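Local coordinates for protein dTDP-glucose 4,6-dehydratase (PDB 5U4Q) that binds NAD on a Rossmann fold and probably dehydrates dTDP-glucose to dTDP-4-keto-6-deoxyglucose, at residues Asn29-Asp34 and Ala71-Thr76; Leu110-Gly115 and Lys122-Ala127. All blocks are in the same frame, centred on the assembly; numbering follows the deposited sequence.

Interaction 1: Asn29-Asp34 and Ala71-Thr76; sequences NVVGID and AKLFAT. With NAD (nicotinamide-adenine-dinucleotide), chain C.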
ATOM      1  N   ASN A  29      10.541   4.743  29.899  1.00 16.47           N
ATOM      2  CA  ASN A  29       9.246   4.141  30.127  1.00 16.91           C
ATOM      3  C   ASN A  29       8.805   3.536  28.794  1.00 16.22           C
ATOM      4  O   ASN A  29       8.955   4.164  27.738  1.00 16.99           O
ATOM      5  CB  ASN A  29       8.248   5.200  30.599  1.00 18.13           C
ATOM      6  CG  ASN A  29       8.607   5.761  31.968  1.00 25.29           C
ATOM      7  OD1 ASN A  29       9.040   5.036  32.866  1.00 27.84           O
ATOM      8  ND2 ASN A  29       8.434   7.061  32.126  1.00 27.55           N
ATOM      9  N   VAL A  30       8.325   2.302  28.827  1.00 14.43           N
ATOM     10  CA  VAL A  30       7.912   1.601  27.622  1.00 13.84           C
ATOM     11  C   VAL A  30       6.587   0.931  27.802  1.00 14.48           C
ATOM     12  O   VAL A  30       6.362   0.271  28.818  1.00 15.61           O
ATOM     13  CB  VAL A  30       8.942   0.505  27.268  1.00 13.66           C
ATOM     14  CG1 VAL A  30       8.499  -0.297  26.052  1.00 14.06           C
ATOM     15  CG2 VAL A  30      10.306   1.120  27.039  1.00 15.42           C
ATOM     16  N   VAL A  31       5.696   1.102  26.834  1.00 13.33           N
ATOM     17  CA  VAL A  31       4.476   0.333  26.764  1.00 12.76           C
ATOM     18  C   VAL A  31       4.661  -0.577  25.547  1.00 13.22           C
ATOM     19  O   VAL A  31       4.981  -0.100  24.448  1.00 14.95           O
ATOM     20  CB  VAL A  31       3.218   1.192  26.585  1.00 15.27           C
ATOM     21  CG1 VAL A  31       1.992   0.317  26.398  1.00 16.65           C
ATOM     22  CG2 VAL A  31       3.076   2.140  27.780  1.00 15.98           C
ATOM     23  N   GLY A  32       4.484  -1.861  25.770  1.00 13.06           N
ATOM     24  CA  GLY A  32       4.563  -2.867  24.709  1.00 13.16           C
ATOM     25  C   GLY A  32       3.173  -3.378  24.413  1.00 14.20           C
ATOM     26  O   GLY A  32       2.373  -3.574  25.338  1.00 15.88           O
ATOM     27  N   ILE A  33       2.844  -3.546  23.125  1.00 13.39           N
ATOM     28  CA  ILE A  33       1.601  -4.184  22.742  1.00 14.26           C
ATOM     29  C   ILE A  33       1.879  -5.327  21.773  1.00 14.28           C
ATOM     30  O   ILE A  33       2.881  -5.300  21.046  1.00 14.50           O
ATOM     31  CB  ILE A  33       0.568  -3.200  22.155  1.00 14.81           C
ATOM     32  CG1 ILE A  33       1.007  -2.624  20.806  1.00 14.94           C
ATOM     33  CG2 ILE A  33       0.283  -2.085  23.146  1.00 16.10           C
ATOM     34  CD1 ILE A  33      -0.080  -1.846  20.090  1.00 15.86           C
ATOM     35  N   ASP A  34       1.010  -6.341  21.787  1.00 13.82           N
ATOM     36  CA  ASP A  34       1.120  -7.476  20.905  1.00 13.94           C
ATOM     37  C   ASP A  34      -0.208  -8.199  21.006  1.00 15.42           C
ATOM     38  O   ASP A  34      -0.822  -8.172  22.057  1.00 17.74           O
ATOM     39  CB  ASP A  34       2.276  -8.356  21.380  1.00 14.37           C
ATOM     40  CG  ASP A  34       2.806  -9.257  20.295  1.00 15.56           C
ATOM     41  OD1 ASP A  34       2.063 -10.176  19.855  1.00 17.08           O
ATOM     42  OD2 ASP A  34       3.984  -9.041  19.896  1.00 14.98           O
ATOM     43  N   ALA A  71      -6.982   3.734  19.769  1.00 17.02           N
ATOM     44  CA  ALA A  71      -7.211   5.129  20.139  1.00 18.36           C
ATOM     45  C   ALA A  71      -7.071   5.335  21.656  1.00 17.56           C
ATOM     46  O   ALA A  71      -6.441   6.303  22.091  1.00 20.13           O
ATOM     47  CB  ALA A  71      -8.587   5.577  19.660  1.00 20.31           C
ATOM     48  N   LYS A  72      -7.639   4.425  22.435  1.00 17.86           N
ATOM     49  CA  LYS A  72      -7.543   4.474  23.902  1.00 18.43           C
ATOM     50  C   LYS A  72      -6.091   4.404  24.377  1.00 19.74           C
ATOM     51  O   LYS A  72      -5.672   5.116  25.275  1.00 19.29           O
ATOM     52  CB  LYS A  72      -8.351   3.360  24.532  1.00 20.42           C
ATOM     53  CG  LYS A  72      -8.470   3.434  26.057  1.00 24.00           C
ATOM     54  CD  LYS A  72      -9.263   2.251  26.625  1.00 26.65           C
ATOM     55  CE  LYS A  72     -10.634   2.104  25.976  1.00 31.03           C
ATOM     56  NZ  LYS A  72     -11.471   1.014  26.574  1.00 35.81           N
ATOM     57  N   LEU A  73      -5.315   3.540  23.742  1.00 17.54           N
ATOM     58  CA  LEU A  73      -3.908   3.401  24.084  1.00 17.90           C
ATOM     59  C   LEU A  73      -3.158   4.725  23.871  1.00 17.16           C
ATOM     60  O   LEU A  73      -2.482   5.218  24.756  1.00 17.43           O
ATOM     61  CB  LEU A  73      -3.290   2.300  23.223  1.00 18.06           C
ATOM     62  CG  LEU A  73      -1.786   2.099  23.314  1.00 19.39           C
ATOM     63  CD1 LEU A  73      -1.425   1.347  24.569  1.00 21.07           C
ATOM     64  CD2 LEU A  73      -1.311   1.357  22.080  1.00 19.16           C
ATOM     65  N   PHE A  74      -3.286   5.297  22.682  1.00 15.57           N
ATOM     66  CA  PHE A  74      -2.608   6.525  22.388  1.00 15.78           C
ATOM     67  C   PHE A  74      -3.110   7.662  23.294  1.00 15.37           C
ATOM     68  O   PHE A  74      -2.322   8.436  23.803  1.00 16.59           O
ATOM     69  CB  PHE A  74      -2.738   6.893  20.923  1.00 15.16           C
ATOM     70  CG  PHE A  74      -1.760   6.162  20.009  1.00 15.58           C
ATOM     71  CD1 PHE A  74      -0.554   6.741  19.684  1.00 16.43           C
ATOM     72  CD2 PHE A  74      -2.093   4.956  19.421  1.00 17.10           C
ATOM     73  CE1 PHE A  74       0.327   6.082  18.820  1.00 15.94           C
ATOM     74  CE2 PHE A  74      -1.203   4.297  18.575  1.00 15.60           C
ATOM     75  CZ  PHE A  74      -0.013   4.877  18.275  1.00 15.73           C
ATOM     76  N   ALA A  75      -4.410   7.703  23.485  1.00 18.59           N
ATOM     77  CA  ALA A  75      -4.998   8.793  24.282  1.00 18.93           C
ATOM     78  C   ALA A  75      -4.564   8.763  25.736  1.00 19.77           C
ATOM     79  O   ALA A  75      -4.244   9.801  26.307  1.00 21.17           O
ATOM     80  CB  ALA A  75      -6.488   8.727  24.210  1.00 19.08           C
ATOM     81  N   THR A  76      -4.578   7.583  26.335  1.00 18.51           N
ATOM     82  CA  THR A  76      -4.216   7.459  27.756  1.00 19.90           C
ATOM     83  C   THR A  76      -2.707   7.585  28.012  1.00 21.08           C
ATOM     84  O   THR A  76      -2.273   8.097  29.042  1.00 23.71           O
ATOM     85  CB  THR A  76      -4.714   6.128  28.356  1.00 21.43           C
ATOM     86  OG1 THR A  76      -4.166   5.007  27.640  1.00 23.95           O
ATOM     87  CG2 THR A  76      -6.210   6.037  28.276  1.00 23.45           C
TER
HETATM   88  PA  NAD C 401       7.705 -11.430  14.935  1.00 17.91           P
HETATM   89  O1A NAD C 401       8.594 -12.168  15.860  1.00 16.08           O
HETATM   90  O2A NAD C 401       6.575 -12.140  14.216  1.00 17.99           O
HETATM   91  O5B NAD C 401       7.124 -10.155  15.742  1.00 17.16           O
HETATM   92  C5B NAD C 401       5.993  -9.393  15.340  1.00 16.57           C
HETATM   93  C4B NAD C 401       5.011  -9.365  16.500  1.00 16.61           C
HETATM   94  O4B NAD C 401       3.876  -8.634  16.001  1.00 16.29           O
HETATM   95  C3B NAD C 401       4.532 -10.745  16.931  1.00 16.36           C
HETATM   96  O3B NAD C 401       4.845 -11.084  18.291  1.00 17.59           O
HETATM   97  C2B NAD C 401       3.031 -10.685  16.647  1.00 16.36           C
HETATM   98  O2B NAD C 401       2.239 -11.380  17.630  1.00 17.62           O
HETATM   99  C1B NAD C 401       2.715  -9.193  16.561  1.00 16.37           C
HETATM  100  N9A NAD C 401       1.545  -8.888  15.720  1.00 16.30           N
HETATM  101  C8A NAD C 401       1.311  -9.319  14.460  1.00 16.67           C
HETATM  102  N7A NAD C 401       0.136  -8.863  14.023  1.00 18.80           N
HETATM  103  C5A NAD C 401      -0.389  -8.110  15.003  1.00 15.92           C
HETATM  104  C6A NAD C 401      -1.652  -7.366  15.191  1.00 16.15           C
HETATM  105  N6A NAD C 401      -2.575  -7.297  14.242  1.00 19.08           N
HETATM  106  N1A NAD C 401      -1.806  -6.750  16.363  1.00 16.71           N
HETATM  107  C2A NAD C 401      -0.904  -6.799  17.355  1.00 16.58           C
HETATM  108  N3A NAD C 401       0.256  -7.482  17.265  1.00 16.60           N
HETATM  109  C4A NAD C 401       0.535  -8.142  16.109  1.00 16.64           C
HETATM  110  O3  NAD C 401       8.537 -10.738  13.740  1.00 17.61           O
HETATM  111  PN  NAD C 401       9.837  -9.791  13.817  1.00 17.13           P
HETATM  112  O1N NAD C 401      10.157  -9.364  15.189  1.00 16.23           O
HETATM  113  O2N NAD C 401      10.852 -10.490  12.914  1.00 20.10           O
HETATM  114  O5D NAD C 401       9.273  -8.558  12.978  1.00 21.16           O
HETATM  115  C5D NAD C 401       9.209  -7.210  13.435  1.00 18.28           C
HETATM  116  C4D NAD C 401       8.977  -6.350  12.204  1.00 17.32           C
HETATM  117  O4D NAD C 401      10.170  -6.338  11.387  1.00 18.57           O
HETATM  118  C3D NAD C 401       7.843  -6.743  11.263  1.00 17.87           C
HETATM  119  O3D NAD C 401       7.200  -5.542  10.829  1.00 18.04           O
HETATM  120  C2D NAD C 401       8.528  -7.369  10.071  1.00 18.27           C
HETATM  121  O2D NAD C 401       7.801  -7.199   8.836  1.00 22.06           O
HETATM  122  C1D NAD C 401       9.854  -6.637  10.033  1.00 18.44           C
HETATM  123  N1N NAD C 401      10.935  -7.453   9.447  1.00 19.57           N
HETATM  124  C2N NAD C 401      11.600  -8.403  10.144  1.00 19.57           C
HETATM  125  C3N NAD C 401      12.628  -9.160   9.555  1.00 20.79           C
HETATM  126  C7N NAD C 401      13.425 -10.254  10.277  1.00 23.23           C
HETATM  127  O7N NAD C 401      14.420 -10.747   9.725  1.00 24.20           O
HETATM  128  N7N NAD C 401      13.077 -10.748  11.477  1.00 22.97           N
HETATM  129  C4N NAD C 401      12.933  -8.944   8.230  1.00 19.67           C
HETATM  130  C5N NAD C 401      12.234  -7.976   7.522  1.00 20.64           C
HETATM  131  C6N NAD C 401      11.219  -7.250   8.137  1.00 19.86           C
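Leu73 makes the contact through both methyls of one side chain, which reaches from the helix 71-76 onto two residues of the strand 29-34. With CG anti to the backbone N (chi1 173°), its branch end is directed at the strand. Leu73 CD1 passes alongside Val31, 4.0 Å from CG1, the two side chains running past each other in opposite senses. Ile33 is met tip to tip instead, Leu73 CD2 standing 3.9 Å from Ile33 CG2 and 4.0 Å from Ile33 CD1. Next along the helix, Phe74 turns its ring to Leu7 on strand 5-9. Thr76, on the exposed side of the helix, bonds back through OG1 to Lys72 O at 2.8 Å, with a C=O...OG1 angle of 141°, while Thr76 N takes the same oxygen from the opposite face of the carbonyl plane. On the strand, Val31 and Ile33 face this helix and Val30 packs on helix 14-25. Directly after Ile33, Asp34 receives both adenosine ribose hydroxyls of NAD, O2B on OD1 at 2.5 Å and O3B on OD2 at 2.7 Å. An acidic residue ending the second strand and gripping this ribose is the hallmark of NAD-binding Rossmann folds.

Interaction 2: Leu110-Gly115 and Lys122-Ala127; sequences LNILEG and KHLVYA. With NAD (nicotinamide-adenine-dinucleotide), chain C.
Glu114 OE2 is gripped twice, by a salt bridge from Arg117 NH1 and a hydrogen bond with Tyr168 OH, on the far side of a helix whose preceding residues, Ile112 and Leu113, lie against Leu124. The two segments belong to a beta-alpha-beta unit of the Rossmann fold: helix 98-118 follows strand 81-84 and leads into the neighbouring parallel strand 123-129. Their contact is wholly apolar and buried, with 104 Å² lost on the two sides together. Leu124 sits at its centre, its CG anti to the backbone N (chi1 170°), and it divides its two methyls between two helix residues. Leu124 CD1 lies 3.8 Å from Ile112 CG2, and Leu124 CD2 lies 3.7 Å from Leu113 CD2; both helix side chains cross the leucine at about a right angle. The division is not complete, because Leu124 CD2 also comes within 4.2 Å of Ile112 CG2, and that one methyl of the isoleucine therefore meets both branches of the leucine. The CB of Leu113 does not aim at the strand, yet its branch end gets there. Helices flank the pair, Leu113 packing also on Met164 and Tyr168 of helix 153-172 and Ile112 on Met70 and Phe74 of helix 67-77. Facing the other way from Leu124, the His123 ring carries Val125 CG2 on one face, 3.5 Å above the plane and displaced toward the rim. The strand then runs to the cofactor. Ala127 O bonds to NZ of Lys158, which fits the family's YxxxK pattern together with Tyr154, and Ala127 CB lies 3.4 Å from O3D of the nicotinamide ribose.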
ATOM      1  N   LEU A 110      -2.743   2.388   9.680  1.00 13.35           N
ATOM      2  CA  LEU A 110      -3.520   3.621   9.765  1.00 14.25           C
ATOM      3  C   LEU A 110      -3.833   3.959  11.219  1.00 15.00           C
ATOM      4  O   LEU A 110      -3.739   5.123  11.586  1.00 14.52           O
ATOM      5  CB  LEU A 110      -4.811   3.542   8.960  1.00 15.52           C
ATOM      6  CG  LEU A 110      -5.653   4.833   8.962  1.00 16.68           C
ATOM      7  CD1 LEU A 110      -4.896   6.058   8.476  1.00 17.97           C
ATOM      8  CD2 LEU A 110      -6.936   4.628   8.163  1.00 19.83           C
ATOM      9  N   ASN A 111      -4.185   2.957  12.040  1.00 13.86           N
ATOM     10  CA  ASN A 111      -4.455   3.229  13.474  1.00 14.74           C
ATOM     11  C   ASN A 111      -3.223   3.826  14.143  1.00 15.03           C
ATOM     12  O   ASN A 111      -3.336   4.737  14.960  1.00 16.13           O
ATOM     13  CB  ASN A 111      -4.973   1.980  14.195  1.00 15.47           C
ATOM     14  CG  ASN A 111      -6.341   1.570  13.699  1.00 17.46           C
ATOM     15  OD1 ASN A 111      -7.067   2.407  13.150  1.00 22.56           O
ATOM     16  ND2 ASN A 111      -6.697   0.294  13.843  1.00 17.69           N
ATOM     17  N   ILE A 112      -2.043   3.307  13.819  1.00 14.27           N
ATOM     18  CA  ILE A 112      -0.806   3.873  14.332  1.00 14.43           C
ATOM     19  C   ILE A 112      -0.668   5.348  13.886  1.00 14.46           C
ATOM     20  O   ILE A 112      -0.344   6.221  14.716  1.00 14.09           O
ATOM     21  CB  ILE A 112       0.437   3.064  13.840  1.00 14.64           C
ATOM     22  CG1 ILE A 112       0.491   1.679  14.479  1.00 16.22           C
ATOM     23  CG2 ILE A 112       1.757   3.805  14.065  1.00 16.15           C
ATOM     24  CD1 ILE A 112       0.937   1.655  15.913  1.00 16.10           C
ATOM     25  N   LEU A 113      -0.863   5.620  12.587  1.00 13.20           N
ATOM     26  CA  LEU A 113      -0.696   6.985  12.075  1.00 13.42           C
ATOM     27  C   LEU A 113      -1.682   7.951  12.724  1.00 13.47           C
ATOM     28  O   LEU A 113      -1.305   9.058  13.092  1.00 14.92           O
ATOM     29  CB  LEU A 113      -0.820   7.024  10.562  1.00 14.02           C
ATOM     30  CG  LEU A 113       0.308   6.369   9.757  1.00 13.73           C
ATOM     31  CD1 LEU A 113      -0.081   6.325   8.279  1.00 14.68           C
ATOM     32  CD2 LEU A 113       1.604   7.111   9.949  1.00 14.92           C
ATOM     33  N   GLU A 114      -2.925   7.500  12.863  1.00 14.25           N
ATOM     34  CA  GLU A 114      -3.964   8.322  13.512  1.00 15.76           C
ATOM     35  C   GLU A 114      -3.603   8.626  14.946  1.00 15.96           C
ATOM     36  O   GLU A 114      -3.768   9.771  15.403  1.00 16.09           O
ATOM     37  CB  GLU A 114      -5.332   7.667  13.389  1.00 16.49           C
ATOM     38  CG  GLU A 114      -5.964   7.912  12.029  1.00 17.41           C
ATOM     39  CD  GLU A 114      -6.388   9.366  11.846  1.00 18.04           C
ATOM     40  OE1 GLU A 114      -7.362   9.737  12.535  1.00 20.23           O
ATOM     41  OE2 GLU A 114      -5.799  10.105  11.032  1.00 17.55           O
ATOM     42  N   GLY A 115      -3.108   7.620  15.671  1.00 14.25           N
ATOM     43  CA  GLY A 115      -2.691   7.801  17.055  1.00 14.21           C
ATOM     44  C   GLY A 115      -1.565   8.819  17.135  1.00 14.26           C
ATOM     45  O   GLY A 115      -1.566   9.752  18.000  1.00 15.73           O
ATOM     46  N   LYS A 122       6.234  12.666  18.620  1.00 16.10           N
ATOM     47  CA  LYS A 122       7.369  13.406  18.058  1.00 14.97           C
ATOM     48  C   LYS A 122       8.208  12.659  17.030  1.00 15.05           C
ATOM     49  O   LYS A 122       8.932  13.294  16.263  1.00 14.90           O
ATOM     50  CB  LYS A 122       8.240  13.973  19.173  1.00 17.72           C
ATOM     51  CG  LYS A 122       7.490  15.022  19.979  1.00 21.60           C
ATOM     52  CD  LYS A 122       8.390  15.834  20.890  1.00 29.71           C
ATOM     53  CE  LYS A 122       7.641  17.030  21.480  1.00 33.56           C
ATOM     54  NZ  LYS A 122       6.580  16.621  22.436  1.00 37.13           N
ATOM     55  N   HIS A 123       8.135  11.322  17.031  1.00 14.22           N
ATOM     56  CA  HIS A 123       8.858  10.537  16.030  1.00 13.68           C
ATOM     57  C   HIS A 123       8.249   9.145  15.952  1.00 13.25           C
ATOM     58  O   HIS A 123       8.074   8.483  16.993  1.00 13.31           O
ATOM     59  CB  HIS A 123      10.346  10.416  16.355  1.00 13.23           C
ATOM     60  CG  HIS A 123      11.185   9.869  15.240  1.00 12.70           C
ATOM     61  ND1 HIS A 123      12.469   9.419  15.435  1.00 13.94           N
ATOM     62  CD2 HIS A 123      10.938   9.741  13.912  1.00 13.74           C
ATOM     63  CE1 HIS A 123      12.978   9.044  14.271  1.00 13.97           C
ATOM     64  NE2 HIS A 123      12.060   9.199  13.339  1.00 14.15           N
ATOM     65  N   LEU A 124       7.912   8.731  14.733  1.00 13.38           N
ATOM     66  CA  LEU A 124       7.432   7.375  14.452  1.00 13.63           C
ATOM     67  C   LEU A 124       8.470   6.689  13.598  1.00 12.35           C
ATOM     68  O   LEU A 124       8.764   7.127  12.484  1.00 13.20           O
ATOM     69  CB  LEU A 124       6.148   7.393  13.645  1.00 13.22           C
ATOM     70  CG  LEU A 124       5.678   6.037  13.084  1.00 12.50           C
ATOM     71  CD1 LEU A 124       5.351   5.045  14.188  1.00 13.55           C
ATOM     72  CD2 LEU A 124       4.499   6.273  12.160  1.00 14.02           C
ATOM     73  N   VAL A 125       9.021   5.599  14.137  1.00 11.46           N
ATOM     74  CA  VAL A 125       9.936   4.731  13.421  1.00 12.12           C
ATOM     75  C   VAL A 125       9.153   3.465  13.141  1.00 12.17           C
ATOM     76  O   VAL A 125       8.455   2.973  14.021  1.00 13.10           O
ATOM     77  CB  VAL A 125      11.208   4.427  14.225  1.00 12.50           C
ATOM     78  CG1 VAL A 125      12.129   3.464  13.467  1.00 13.64           C
ATOM     79  CG2 VAL A 125      11.961   5.708  14.522  1.00 13.21           C
ATOM     80  N   TYR A 126       9.257   2.930  11.914  1.00 10.86           N
ATOM     81  CA  TYR A 126       8.411   1.780  11.571  1.00 11.40           C
ATOM     82  C   TYR A 126       9.158   0.839  10.667  1.00 12.07           C
ATOM     83  O   TYR A 126      10.055   1.248   9.929  1.00 12.91           O
ATOM     84  CB  TYR A 126       7.055   2.227  10.945  1.00 11.86           C
ATOM     85  CG  TYR A 126       7.227   2.957   9.640  1.00 11.34           C
ATOM     86  CD1 TYR A 126       7.550   4.309   9.625  1.00 12.95           C
ATOM     87  CD2 TYR A 126       7.132   2.293   8.408  1.00 11.86           C
ATOM     88  CE1 TYR A 126       7.773   4.988   8.434  1.00 12.02           C
ATOM     89  CE2 TYR A 126       7.330   2.972   7.212  1.00 12.37           C
ATOM     90  CZ  TYR A 126       7.682   4.308   7.224  1.00 12.85           C
ATOM     91  OH  TYR A 126       7.931   4.966   6.041  1.00 12.33           O
ATOM     92  N   ALA A 127       8.769  -0.428  10.750  1.00 12.30           N
ATOM     93  CA  ALA A 127       9.401  -1.469   9.956  1.00 12.84           C
ATOM     94  C   ALA A 127       8.843  -1.522   8.540  1.00 14.39           C
ATOM     95  O   ALA A 127       7.642  -1.686   8.331  1.00 14.81           O
ATOM     96  CB  ALA A 127       9.191  -2.820  10.628  1.00 14.46           C
TER
HETATM   97  PA  NAD C 401       7.705 -11.430  14.935  1.00 17.91           P
HETATM   98  O1A NAD C 401       8.594 -12.168  15.860  1.00 16.08           O
HETATM   99  O2A NAD C 401       6.575 -12.140  14.216  1.00 17.99           O
HETATM  100  O5B NAD C 401       7.124 -10.155  15.742  1.00 17.16           O
HETATM  101  C5B NAD C 401       5.993  -9.393  15.340  1.00 16.57           C
HETATM  102  C4B NAD C 401       5.011  -9.365  16.500  1.00 16.61           C
HETATM  103  O4B NAD C 401       3.876  -8.634  16.001  1.00 16.29           O
HETATM  104  C3B NAD C 401       4.532 -10.745  16.931  1.00 16.36           C
HETATM  105  O3B NAD C 401       4.845 -11.084  18.291  1.00 17.59           O
HETATM  106  C2B NAD C 401       3.031 -10.685  16.647  1.00 16.36           C
HETATM  107  O2B NAD C 401       2.239 -11.380  17.630  1.00 17.62           O
HETATM  108  C1B NAD C 401       2.715  -9.193  16.561  1.00 16.37           C
HETATM  109  N9A NAD C 401       1.545  -8.888  15.720  1.00 16.30           N
HETATM  110  C8A NAD C 401       1.311  -9.319  14.460  1.00 16.67           C
HETATM  111  N7A NAD C 401       0.136  -8.863  14.023  1.00 18.80           N
HETATM  112  C5A NAD C 401      -0.389  -8.110  15.003  1.00 15.92           C
HETATM  113  C6A NAD C 401      -1.652  -7.366  15.191  1.00 16.15           C
HETATM  114  N6A NAD C 401      -2.575  -7.297  14.242  1.00 19.08           N
HETATM  115  N1A NAD C 401      -1.806  -6.750  16.363  1.00 16.71           N
HETATM  116  C2A NAD C 401      -0.904  -6.799  17.355  1.00 16.58           C
HETATM  117  N3A NAD C 401       0.256  -7.482  17.265  1.00 16.60           N
HETATM  118  C4A NAD C 401       0.535  -8.142  16.109  1.00 16.64           C
HETATM  119  O3  NAD C 401       8.537 -10.738  13.740  1.00 17.61           O
HETATM  120  PN  NAD C 401       9.837  -9.791  13.817  1.00 17.13           P
HETATM  121  O1N NAD C 401      10.157  -9.364  15.189  1.00 16.23           O
HETATM  122  O2N NAD C 401      10.852 -10.490  12.914  1.00 20.10           O
HETATM  123  O5D NAD C 401       9.273  -8.558  12.978  1.00 21.16           O
HETATM  124  C5D NAD C 401       9.209  -7.210  13.435  1.00 18.28           C
HETATM  125  C4D NAD C 401       8.977  -6.350  12.204  1.00 17.32           C
HETATM  126  O4D NAD C 401      10.170  -6.338  11.387  1.00 18.57           O
HETATM  127  C3D NAD C 401       7.843  -6.743  11.263  1.00 17.87           C
HETATM  128  O3D NAD C 401       7.200  -5.542  10.829  1.00 18.04           O
HETATM  129  C2D NAD C 401       8.528  -7.369  10.071  1.00 18.27           C
HETATM  130  O2D NAD C 401       7.801  -7.199   8.836  1.00 22.06           O
HETATM  131  C1D NAD C 401       9.854  -6.637  10.033  1.00 18.44           C
HETATM  132  N1N NAD C 401      10.935  -7.453   9.447  1.00 19.57           N
HETATM  133  C2N NAD C 401      11.600  -8.403  10.144  1.00 19.57           C
HETATM  134  C3N NAD C 401      12.628  -9.160   9.555  1.00 20.79           C
HETATM  135  C7N NAD C 401      13.425 -10.254  10.277  1.00 23.23           C
HETATM  136  O7N NAD C 401      14.420 -10.747   9.725  1.00 24.20           O
HETATM  137  N7N NAD C 401      13.077 -10.748  11.477  1.00 22.97           N
HETATM  138  C4N NAD C 401      12.933  -8.944   8.230  1.00 19.67           C
HETATM  139  C5N NAD C 401      12.234  -7.976   7.522  1.00 20.64           C
HETATM  140  C6N NAD C 401      11.219  -7.250   8.137  1.00 19.86           C

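Overall arrangement
Interactions 1 and 2 are neighbouring helix-on-sheet contacts of one Rossmann domain, each laying a helix on the same parallel sheet, with centres 12 Å apart. Strands 5-9 and 81-84 separate strand 29-34 from strand 123-129. Phe74 joins the two contacts: its CD1 is 3.4 Å from Gly115 C and its CZ 3.8 Å from Ile112 O, so the ring packs on the backbone of helix 98-118. Both strands lead toward NAD and meet different parts of it, Asp34 the adenosine ribose by hydrogen bonds and Ala127 the nicotinamide ribose by van der Waals contact. Interaction 2 additionally reaches the second subunit, which does not touch the segments of interaction 1.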